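PDB 2DG8: putative tetR-family transcriptional regulatory protein, which probably binds DNA as a dimer through its helix-turn-helix domain and regulates transcription, as in other TetR-family proteins. Local coordinates for residues G52-L57 against P118-L123; T65-A70 against Q101-L106; E109-A114 against H125-R130. All coordinates share one frame; numbering follows the deposited sequence.

Interaction 1. Residues G52-L57 against P118-L123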
loop_
_atom_site.group_PDB
_atom_site.type_symbol
_atom_site.label_atom_id
_atom_site.label_comp_id
_atom_site.label_asym_id
_atom_site.label_seq_id
_atom_site.Cartn_x
_atom_site.Cartn_y
_atom_site.Cartn_z
ATOM N N GLY A 52 16.950 10.709 -18.564
ATOM C CA GLY A 52 15.570 11.157 -18.587
ATOM C C GLY A 52 14.926 10.952 -17.231
ATOM O O GLY A 52 15.570 10.438 -16.312
ATOM N N ILE A 53 13.656 11.322 -17.110
ATOM C CA ILE A 53 12.936 11.206 -15.847
ATOM C C ILE A 53 12.768 9.770 -15.361
ATOM O O ILE A 53 12.739 9.521 -14.153
ATOM C CB ILE A 53 11.537 11.874 -15.936
ATOM C CG1 ILE A 53 11.288 12.722 -14.688
ATOM C CG2 ILE A 53 10.439 10.820 -16.040
ATOM C CD1 ILE A 53 12.077 14.024 -14.663
ATOM N N GLU A 54 12.661 8.830 -16.296
ATOM C CA GLU A 54 12.487 7.434 -15.925
ATOM C C GLU A 54 13.710 6.897 -15.197
ATOM O O GLU A 54 13.580 6.292 -14.139
ATOM C CB GLU A 54 12.207 6.558 -17.149
ATOM C CG GLU A 54 11.819 5.137 -16.751
ATOM C CD GLU A 54 11.615 4.207 -17.931
ATOM O OE1 GLU A 54 10.746 3.308 -17.830
ATOM O OE2 GLU A 54 12.324 4.362 -18.950
ATOM N N GLN A 55 14.898 7.103 -15.759
ATOM C CA GLN A 55 16.101 6.626 -15.092
ATOM C C GLN A 55 16.230 7.315 -13.732
ATOM O O GLN A 55 16.596 6.690 -12.738
ATOM C CB GLN A 55 17.345 6.931 -15.922
ATOM C CG GLN A 55 18.625 6.546 -15.204
ATOM C CD GLN A 55 19.859 6.967 -15.961
ATOM O OE1 GLN A 55 20.148 8.159 -16.095
ATOM N NE2 GLN A 55 20.593 5.990 -16.476
ATOM N N LEU A 56 15.938 8.611 -13.707
ATOM C CA LEU A 56 16.002 9.407 -12.480
ATOM C C LEU A 56 15.067 8.772 -11.442
ATOM O O LEU A 56 15.477 8.481 -10.317
ATOM C CB LEU A 56 15.574 10.853 -12.798
ATOM C CG LEU A 56 15.768 12.047 -11.851
ATOM C CD1 LEU A 56 14.491 12.303 -11.106
ATOM C CD2 LEU A 56 16.952 11.819 -10.895
ATOM N N LEU A 57 13.817 8.536 -11.832
ATOM C CA LEU A 57 12.851 7.932 -10.917
ATOM C C LEU A 57 13.254 6.526 -10.492
ATOM O O LEU A 57 13.092 6.143 -9.328
ATOM C CB LEU A 57 11.458 7.896 -11.546
ATOM C CG LEU A 57 10.743 9.245 -11.682
ATOM C CD1 LEU A 57 9.349 9.027 -12.227
ATOM C CD2 LEU A 57 10.677 9.938 -10.329
ATOM N N PRO A 118 3.625 -0.936 -15.118
ATOM C CA PRO A 118 4.242 -2.248 -14.895
ATOM C C PRO A 118 5.767 -2.258 -14.870
ATOM O O PRO A 118 6.375 -2.984 -14.084
ATOM C CB PRO A 118 3.674 -3.088 -16.036
ATOM C CG PRO A 118 2.294 -2.536 -16.178
ATOM C CD PRO A 118 2.527 -1.039 -16.102
ATOM N N ALA A 119 6.392 -1.461 -15.728
ATOM C CA ALA A 119 7.847 -1.410 -15.767
ATOM C C ALA A 119 8.422 -1.187 -14.369
ATOM O O ALA A 119 9.474 -1.734 -14.023
ATOM C CB ALA A 119 8.309 -0.302 -16.699
ATOM N N TYR A 120 7.727 -0.396 -13.556
ATOM C CA TYR A 120 8.222 -0.124 -12.212
ATOM C C TYR A 120 8.053 -1.275 -11.222
ATOM O O TYR A 120 8.557 -1.206 -10.100
ATOM C CB TYR A 120 7.598 1.161 -11.660
ATOM C CG TYR A 120 8.181 2.413 -12.290
ATOM C CD1 TYR A 120 7.579 3.008 -13.397
ATOM C CD2 TYR A 120 9.362 2.980 -11.799
ATOM C CE1 TYR A 120 8.136 4.138 -14.006
ATOM C CE2 TYR A 120 9.930 4.111 -12.402
ATOM C CZ TYR A 120 9.308 4.682 -13.502
ATOM O OH TYR A 120 9.853 5.793 -14.100
ATOM N N ARG A 121 7.364 -2.338 -11.638
ATOM C CA ARG A 121 7.183 -3.491 -10.769
ATOM C C ARG A 121 8.502 -4.249 -10.660
ATOM O O ARG A 121 8.653 -5.147 -9.826
ATOM C CB ARG A 121 6.063 -4.387 -11.293
ATOM C CG ARG A 121 4.715 -3.706 -11.181
ATOM C CD ARG A 121 3.571 -4.558 -11.667
ATOM N NE ARG A 121 2.378 -3.738 -11.859
ATOM C CZ ARG A 121 1.267 -4.157 -12.450
ATOM N NH1 ARG A 121 0.236 -3.334 -12.578
ATOM N NH2 ARG A 121 1.186 -5.399 -12.915
ATOM N N GLU A 122 9.457 -3.881 -11.512
ATOM C CA GLU A 122 10.791 -4.478 -11.461
ATOM C C GLU A 122 11.408 -3.988 -10.153
ATOM O O GLU A 122 12.184 -4.692 -9.506
ATOM C CB GLU A 122 11.664 -3.979 -12.617
ATOM C CG GLU A 122 11.413 -4.648 -13.948
ATOM C CD GLU A 122 12.257 -4.045 -15.058
ATOM O OE1 GLU A 122 13.478 -3.865 -14.849
ATOM O OE2 GLU A 122 11.700 -3.755 -16.136
ATOM N N LEU A 123 11.055 -2.760 -9.786
ATOM C CA LEU A 123 11.546 -2.150 -8.562
ATOM C C LEU A 123 10.933 -2.838 -7.349
ATOM O O LEU A 123 11.647 -3.264 -6.445
ATOM C CB LEU A 123 11.189 -0.662 -8.530
ATOM C CG LEU A 123 12.336 0.343 -8.653
ATOM C CD1 LEU A 123 13.259 0.197 -7.451
ATOM C CD2 LEU A 123 13.090 0.116 -9.956
#

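Interaction 2. Residues T65-A70 against Q101-L106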
loop_
_atom_site.group_PDB
_atom_site.type_symbol
_atom_site.label_atom_id
_atom_site.label_comp_id
_atom_site.label_asym_id
_atom_site.label_seq_id
_atom_site.Cartn_x
_atom_site.Cartn_y
_atom_site.Cartn_z
ATOM N N THR A 65 14.495 2.290 -1.807
ATOM C CA THR A 65 14.351 0.850 -1.653
ATOM C C THR A 65 15.524 0.253 -0.866
ATOM O O THR A 65 15.322 -0.555 0.044
ATOM C CB THR A 65 14.206 0.201 -3.056
ATOM O OG1 THR A 65 12.827 -0.147 -3.249
ATOM C CG2 THR A 65 15.106 -1.017 -3.228
ATOM N N ASP A 66 16.740 0.673 -1.197
ATOM C CA ASP A 66 17.940 0.191 -0.509
ATOM C C ASP A 66 17.854 0.518 0.979
ATOM O O ASP A 66 18.244 -0.278 1.835
ATOM C CB ASP A 66 19.194 0.858 -1.098
ATOM C CG ASP A 66 19.553 0.328 -2.481
ATOM O OD1 ASP A 66 20.390 0.959 -3.165
ATOM O OD2 ASP A 66 19.013 -0.723 -2.886
ATOM N N HIS A 67 17.336 1.706 1.267
ATOM C CA HIS A 67 17.180 2.213 2.632
ATOM C C HIS A 67 16.269 1.357 3.518
ATOM O O HIS A 67 16.635 1.012 4.643
ATOM C CB HIS A 67 16.653 3.658 2.566
ATOM C CG HIS A 67 16.033 4.140 3.840
ATOM N ND1 HIS A 67 16.770 4.434 4.968
ATOM C CD2 HIS A 67 14.738 4.373 4.165
ATOM C CE1 HIS A 67 15.956 4.827 5.931
ATOM N NE2 HIS A 67 14.718 4.799 5.471
ATOM N N ILE A 68 15.086 1.019 3.015
ATOM C CA ILE A 68 14.148 0.211 3.784
ATOM C C ILE A 68 14.672 -1.212 3.937
ATOM O O ILE A 68 14.512 -1.832 4.994
ATOM C CB ILE A 68 12.750 0.199 3.123
ATOM C CG1 ILE A 68 12.202 1.631 3.059
ATOM C CG2 ILE A 68 11.786 -0.652 3.939
ATOM C CD1 ILE A 68 11.960 2.267 4.427
ATOM N N VAL A 69 15.308 -1.725 2.887
ATOM C CA VAL A 69 15.881 -3.062 2.937
ATOM C C VAL A 69 16.911 -3.100 4.062
ATOM O O VAL A 69 17.031 -4.088 4.784
ATOM C CB VAL A 69 16.569 -3.424 1.602
ATOM C CG1 VAL A 69 17.512 -4.613 1.793
ATOM C CG2 VAL A 69 15.508 -3.763 0.558
ATOM N N ALA A 70 17.649 -2.007 4.209
ATOM C CA ALA A 70 18.663 -1.919 5.243
ATOM C C ALA A 70 17.988 -1.906 6.609
ATOM O O ALA A 70 18.569 -2.341 7.602
ATOM C CB ALA A 70 19.495 -0.659 5.054
ATOM N N GLN A 101 6.894 9.380 8.516
ATOM C CA GLN A 101 5.786 9.613 7.602
ATOM C C GLN A 101 6.336 9.763 6.182
ATOM O O GLN A 101 5.674 9.397 5.214
ATOM C CB GLN A 101 4.994 10.870 8.000
ATOM C CG GLN A 101 3.900 11.257 7.000
ATOM C CD GLN A 101 2.950 12.316 7.534
ATOM O OE1 GLN A 101 3.370 13.264 8.200
ATOM N NE2 GLN A 101 1.662 12.168 7.231
ATOM N N ARG A 102 7.549 10.295 6.066
ATOM C CA ARG A 102 8.199 10.476 4.765
ATOM C C ARG A 102 8.398 9.112 4.104
ATOM O O ARG A 102 8.137 8.946 2.918
ATOM C CB ARG A 102 9.555 11.164 4.945
ATOM C CG ARG A 102 10.462 11.136 3.720
ATOM C CD ARG A 102 11.914 10.969 4.151
ATOM N NE ARG A 102 12.849 10.925 3.028
ATOM C CZ ARG A 102 13.145 11.968 2.259
ATOM N NH1 ARG A 102 14.007 11.830 1.259
ATOM N NH2 ARG A 102 12.586 13.152 2.494
ATOM N N ASP A 103 8.862 8.136 4.877
ATOM C CA ASP A 103 9.072 6.795 4.346
ATOM C C ASP A 103 7.742 6.134 3.955
ATOM O O ASP A 103 7.644 5.473 2.916
ATOM C CB ASP A 103 9.829 5.942 5.366
ATOM C CG ASP A 103 11.293 6.353 5.492
ATOM O OD1 ASP A 103 12.005 5.806 6.364
ATOM O OD2 ASP A 103 11.734 7.225 4.705
ATOM N N LEU A 104 6.718 6.320 4.782
ATOM C CA LEU A 104 5.404 5.759 4.491
ATOM C C LEU A 104 4.879 6.342 3.176
ATOM O O LEU A 104 4.366 5.620 2.330
ATOM C CB LEU A 104 4.429 6.085 5.628
ATOM C CG LEU A 104 2.951 5.769 5.406
ATOM C CD1 LEU A 104 2.735 4.252 5.284
ATOM C CD2 LEU A 104 2.147 6.349 6.572
ATOM N N VAL A 105 5.004 7.656 3.018
ATOM C CA VAL A 105 4.543 8.328 1.801
ATOM C C VAL A 105 5.319 7.869 0.557
ATOM O O VAL A 105 4.723 7.609 -0.490
ATOM C CB VAL A 105 4.657 9.883 1.954
ATOM C CG1 VAL A 105 4.347 10.584 0.634
ATOM C CG2 VAL A 105 3.700 10.362 3.031
ATOM N N LEU A 106 6.642 7.753 0.671
ATOM C CA LEU A 106 7.462 7.318 -0.465
ATOM C C LEU A 106 7.115 5.875 -0.818
ATOM O O LEU A 106 7.066 5.498 -1.994
ATOM C CB LEU A 106 8.953 7.457 -0.135
ATOM C CG LEU A 106 9.477 8.907 -0.030
ATOM C CD1 LEU A 106 10.949 8.922 0.422
ATOM C CD2 LEU A 106 9.330 9.600 -1.385
#

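Interaction 3. Residues E109-A114 against H125-R130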
loop_
_atom_site.group_PDB
_atom_site.type_symbol
_atom_site.label_atom_id
_atom_site.label_comp_id
_atom_site.label_asym_id
_atom_site.label_seq_id
_atom_site.Cartn_x
_atom_site.Cartn_y
_atom_site.Cartn_z
ATOM N N GLU A 109 3.888 6.078 -2.660
ATOM C CA GLU A 109 4.047 6.688 -3.982
ATOM C C GLU A 109 4.558 5.612 -4.924
ATOM O O GLU A 109 4.031 5.434 -6.020
ATOM C CB GLU A 109 5.047 7.857 -3.944
ATOM C CG GLU A 109 4.489 9.149 -3.368
ATOM C CD GLU A 109 3.524 9.864 -4.316
ATOM O OE1 GLU A 109 3.420 9.454 -5.492
ATOM O OE2 GLU A 109 2.879 10.851 -3.896
ATOM N N LEU A 110 5.578 4.881 -4.485
ATOM C CA LEU A 110 6.150 3.832 -5.314
ATOM C C LEU A 110 5.117 2.793 -5.721
ATOM O O LEU A 110 5.046 2.407 -6.886
ATOM C CB LEU A 110 7.314 3.139 -4.594
ATOM C CG LEU A 110 7.858 1.927 -5.352
ATOM C CD1 LEU A 110 8.229 2.325 -6.765
ATOM C CD2 LEU A 110 9.060 1.358 -4.620
ATOM N N TYR A 111 4.322 2.337 -4.760
ATOM C CA TYR A 111 3.291 1.338 -5.040
ATOM C C TYR A 111 2.281 1.817 -6.084
ATOM O O TYR A 111 1.832 1.031 -6.916
ATOM C CB TYR A 111 2.562 0.955 -3.747
ATOM C CG TYR A 111 3.398 0.143 -2.791
ATOM C CD1 TYR A 111 2.950 -0.133 -1.502
ATOM C CD2 TYR A 111 4.640 -0.360 -3.178
ATOM C CE1 TYR A 111 3.721 -0.890 -0.622
ATOM C CE2 TYR A 111 5.410 -1.108 -2.314
ATOM C CZ TYR A 111 4.952 -1.372 -1.041
ATOM O OH TYR A 111 5.727 -2.116 -0.196
ATOM N N THR A 112 1.920 3.100 -6.040
ATOM C CA THR A 112 0.958 3.640 -7.006
ATOM C C THR A 112 1.617 3.663 -8.374
ATOM O O THR A 112 0.997 3.315 -9.377
ATOM C CB THR A 112 0.493 5.076 -6.622
ATOM O OG1 THR A 112 -0.123 5.041 -5.332
ATOM C CG2 THR A 112 -0.539 5.609 -7.619
ATOM N N LEU A 113 2.889 4.051 -8.406
ATOM C CA LEU A 113 3.635 4.103 -9.660
ATOM C C LEU A 113 3.720 2.704 -10.279
ATOM O O LEU A 113 3.451 2.518 -11.470
ATOM C CB LEU A 113 5.044 4.665 -9.414
ATOM C CG LEU A 113 5.965 4.900 -10.621
ATOM C CD1 LEU A 113 5.304 5.806 -11.662
ATOM C CD2 LEU A 113 7.256 5.540 -10.127
ATOM N N ALA A 114 4.081 1.719 -9.465
ATOM C CA ALA A 114 4.199 0.345 -9.941
ATOM C C ALA A 114 2.842 -0.204 -10.388
ATOM O O ALA A 114 2.769 -1.010 -11.313
ATOM C CB ALA A 114 4.800 -0.545 -8.851
ATOM N N HIS A 125 9.502 -5.720 -7.245
ATOM C CA HIS A 125 9.865 -7.139 -7.257
ATOM C C HIS A 125 11.245 -7.328 -6.620
ATOM O O HIS A 125 11.455 -8.247 -5.825
ATOM C CB HIS A 125 9.902 -7.676 -8.691
ATOM C CG HIS A 125 10.003 -9.169 -8.774
ATOM N ND1 HIS A 125 8.897 -9.986 -8.906
ATOM C CD2 HIS A 125 11.074 -9.997 -8.722
ATOM C CE1 HIS A 125 9.283 -11.247 -8.935
ATOM N NE2 HIS A 125 10.602 -11.282 -8.824
ATOM N N GLU A 126 12.183 -6.458 -6.981
ATOM C CA GLU A 126 13.543 -6.519 -6.452
ATOM C C GLU A 126 13.552 -6.138 -4.971
ATOM O O GLU A 126 14.373 -6.627 -4.196
ATOM C CB GLU A 126 14.451 -5.579 -7.251
ATOM C CG GLU A 126 15.880 -5.481 -6.745
ATOM C CD GLU A 126 16.628 -6.798 -6.801
ATOM O OE1 GLU A 126 16.099 -7.770 -7.394
ATOM O OE2 GLU A 126 17.754 -6.859 -6.255
ATOM N N TRP A 127 12.627 -5.264 -4.584
ATOM C CA TRP A 127 12.506 -4.839 -3.189
ATOM C C TRP A 127 12.033 -6.049 -2.354
ATOM O O TRP A 127 12.633 -6.401 -1.340
ATOM C CB TRP A 127 11.492 -3.681 -3.082
ATOM C CG TRP A 127 11.396 -3.039 -1.721
ATOM C CD1 TRP A 127 12.127 -3.354 -0.612
ATOM C CD2 TRP A 127 10.496 -1.994 -1.321
ATOM N NE1 TRP A 127 11.740 -2.576 0.455
ATOM C CE2 TRP A 127 10.738 -1.734 0.051
ATOM C CE3 TRP A 127 9.508 -1.253 -1.987
ATOM C CZ2 TRP A 127 10.025 -0.766 0.773
ATOM C CZ3 TRP A 127 8.798 -0.286 -1.273
ATOM C CH2 TRP A 127 9.062 -0.053 0.099
ATOM N N MET A 128 10.968 -6.696 -2.803
ATOM C CA MET A 128 10.438 -7.854 -2.087
ATOM C C MET A 128 11.465 -8.977 -1.984
ATOM O O MET A 128 11.529 -9.677 -0.977
ATOM C CB MET A 128 9.177 -8.378 -2.778
ATOM C CG MET A 128 7.989 -7.435 -2.711
ATOM S SD MET A 128 6.516 -8.168 -3.464
ATOM C CE MET A 128 6.811 -7.863 -5.179
ATOM N N ARG A 129 12.271 -9.140 -3.026
ATOM C CA ARG A 129 13.280 -10.187 -3.051
ATOM C C ARG A 129 14.374 -9.960 -2.014
ATOM O O ARG A 129 14.801 -10.892 -1.343
ATOM C CB ARG A 129 13.913 -10.279 -4.444
ATOM C CG ARG A 129 14.738 -11.536 -4.663
ATOM C CD ARG A 129 15.864 -11.274 -5.653
ATOM N NE ARG A 129 16.974 -10.600 -4.990
ATOM C CZ ARG A 129 17.912 -9.903 -5.620
ATOM N NH1 ARG A 129 17.875 -9.782 -6.941
ATOM N NH2 ARG A 129 18.887 -9.329 -4.931
ATOM N N ARG A 130 14.838 -8.723 -1.893
ATOM C CA ARG A 130 15.888 -8.403 -0.932
ATOM C C ARG A 130 15.363 -8.500 0.504
ATOM O O ARG A 130 16.089 -8.893 1.425
ATOM C CB ARG A 130 16.435 -7.008 -1.224
ATOM C CG ARG A 130 16.953 -6.876 -2.650
ATOM C CD ARG A 130 18.358 -6.308 -2.671
ATOM N NE ARG A 130 18.376 -4.882 -2.367
ATOM C CZ ARG A 130 19.429 -4.241 -1.870
ATOM N NH1 ARG A 130 19.360 -2.942 -1.628
ATOM N NH2 ARG A 130 20.546 -4.902 -1.594
#

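Interaction 1. Residues G52-L57 against P118-L123
E54 and L57, one turn apart on the first part of helix 53-77, both meet the hydroxyl end of Y120. The CG of E54 stands anti to the backbone N (chi1 -172°), and the chain runs on extended toward residues 118-123. CG lies 3.4 Å from Y120 OH, and CA of E54 is 3.6 Å from the same oxygen. The phenol end therefore lies against the base of the side chain, not against the carboxylate. The carboxylate plane is turned 60° from the ring. Beyond it, E54 OE1 passes 4.5 Å from A119 CB, a loose touch. The bond to CB of L57 points toward residues 118-123. This CB is 3.7 Å from Y120 OH and 4.2 Å from Y120 CE2, and L57 CD1 also reaches that hydroxyl, at 3.8 Å. No hydrogen bond joins the two segments, so the contact is one of van der Waals packing around a single tyrosine. Y120 is buried, near the N-terminal end of helix 121-135. Farther along, R58 of helix 53-77 forms a salt bridge with E122. Behind the contact, L56 packs on I14, L15 and T18 of helix 10-25, and on I35 of helix 32-39. The first turn of helix 53-77 thus lies between helices 10-25 and 32-39, of the probable DNA-binding domain, and the N-terminal part of helix 121-135.

Interaction 2. Residues T65-A70 against Q101-L106
H67 and D103 are joined by the one hydrogen bond of this contact. H67 NE2 donates to D103 OD1 at 3.0 Å, with an N-H...O angle of 159°. The oxygen lies at the edge of the imidazole, nearly in its plane, so the N-H points well at it. The fit is less regular on the acceptor side. NE2 sits above the carboxylate plane, 41° out of it, and the ring and carboxylate planes are 63° apart. H67 CG is anti to the backbone N, which carries the ring out toward helix 101-116. If the histidine is protonated, the carboxylate would probably stabilise its charge.

Van der Waals contact adds little. I68 CD1 lies 4.0 Å from D103 OD1, so a methyl group lies beside the same oxygen. D103 also packs on F64 of helix 53-77. Replacing D103 with an alanine would probably leave H67 NE2 without its acceptor and the imidazole freer to turn.

The backbone N of D103 is hydrogen-bonded to S100 OG at the start of the helix. The arrangement is a histidine-carboxylate hydrogen bond between two helices, here tying helix 53-77 to helix 101-116 in the all-helical TetR-type fold.

Interaction 3. Residues E109-A114 against H125-R130
This is a buried contact between side chains of helices 101-116 and 121-135, which follow each other in the C-terminal domain. W127 carries it from one side, L110 and Y111 from the other. The W127 side chain starts anti to the backbone N (chi1 -173°), and the six-membered part of the indole is directed at helix 101-116. L110 brings one methyl to it. Its CD2 lies 3.7 Å from W127 CE3 and equally far from W127 CZ3, so it touches the bond between these two atoms. Y111 meets the same corner of the indole. Y111 CE2 is 3.6 Å from W127 CZ3, and Y111 OH is 3.7 Å from that carbon. The Y111 ring and the six-membered ring of W127 have their centres 5.8 Å apart and their planes at 38°. The two side chains cross at about a right angle. The phenol oxygen only touches carbon here; its polar partner is E152 of helix 141-159, which hydrogen-bonds it. The tyrosine is thus held at its far end while its ring packs on the tryptophan. T124, one turn before W127, touches L110, Y111 and A114. The indole also packs on T65, I68 and V69, so W127 fills the space between helix 101-116, helix 121-135 and the middle of helix 53-77.

How the interactions relate
Helix 53-77 serves interactions 1 and 2, helix 101-116 interactions 2 and 3, and helix 121-135 interactions 1 and 3. Each interaction thus joins a different pair of these three helices. The centres of interactions 1 and 3 are about 10 Å apart, those of 2 and 3 about 11 Å, and those of 1 and 2 about 16 Å. Along the chain, both segments of interaction 2 fall between those of interaction 1. Interaction 2 closes before interaction 3 opens, and the segments of 1 and 3 alternate. A D66-R130 salt bridge links interactions 2 and 3. All three touch the second subunit, consistent with a helix core that lies between the probable DNA-binding domain and the subunit interface.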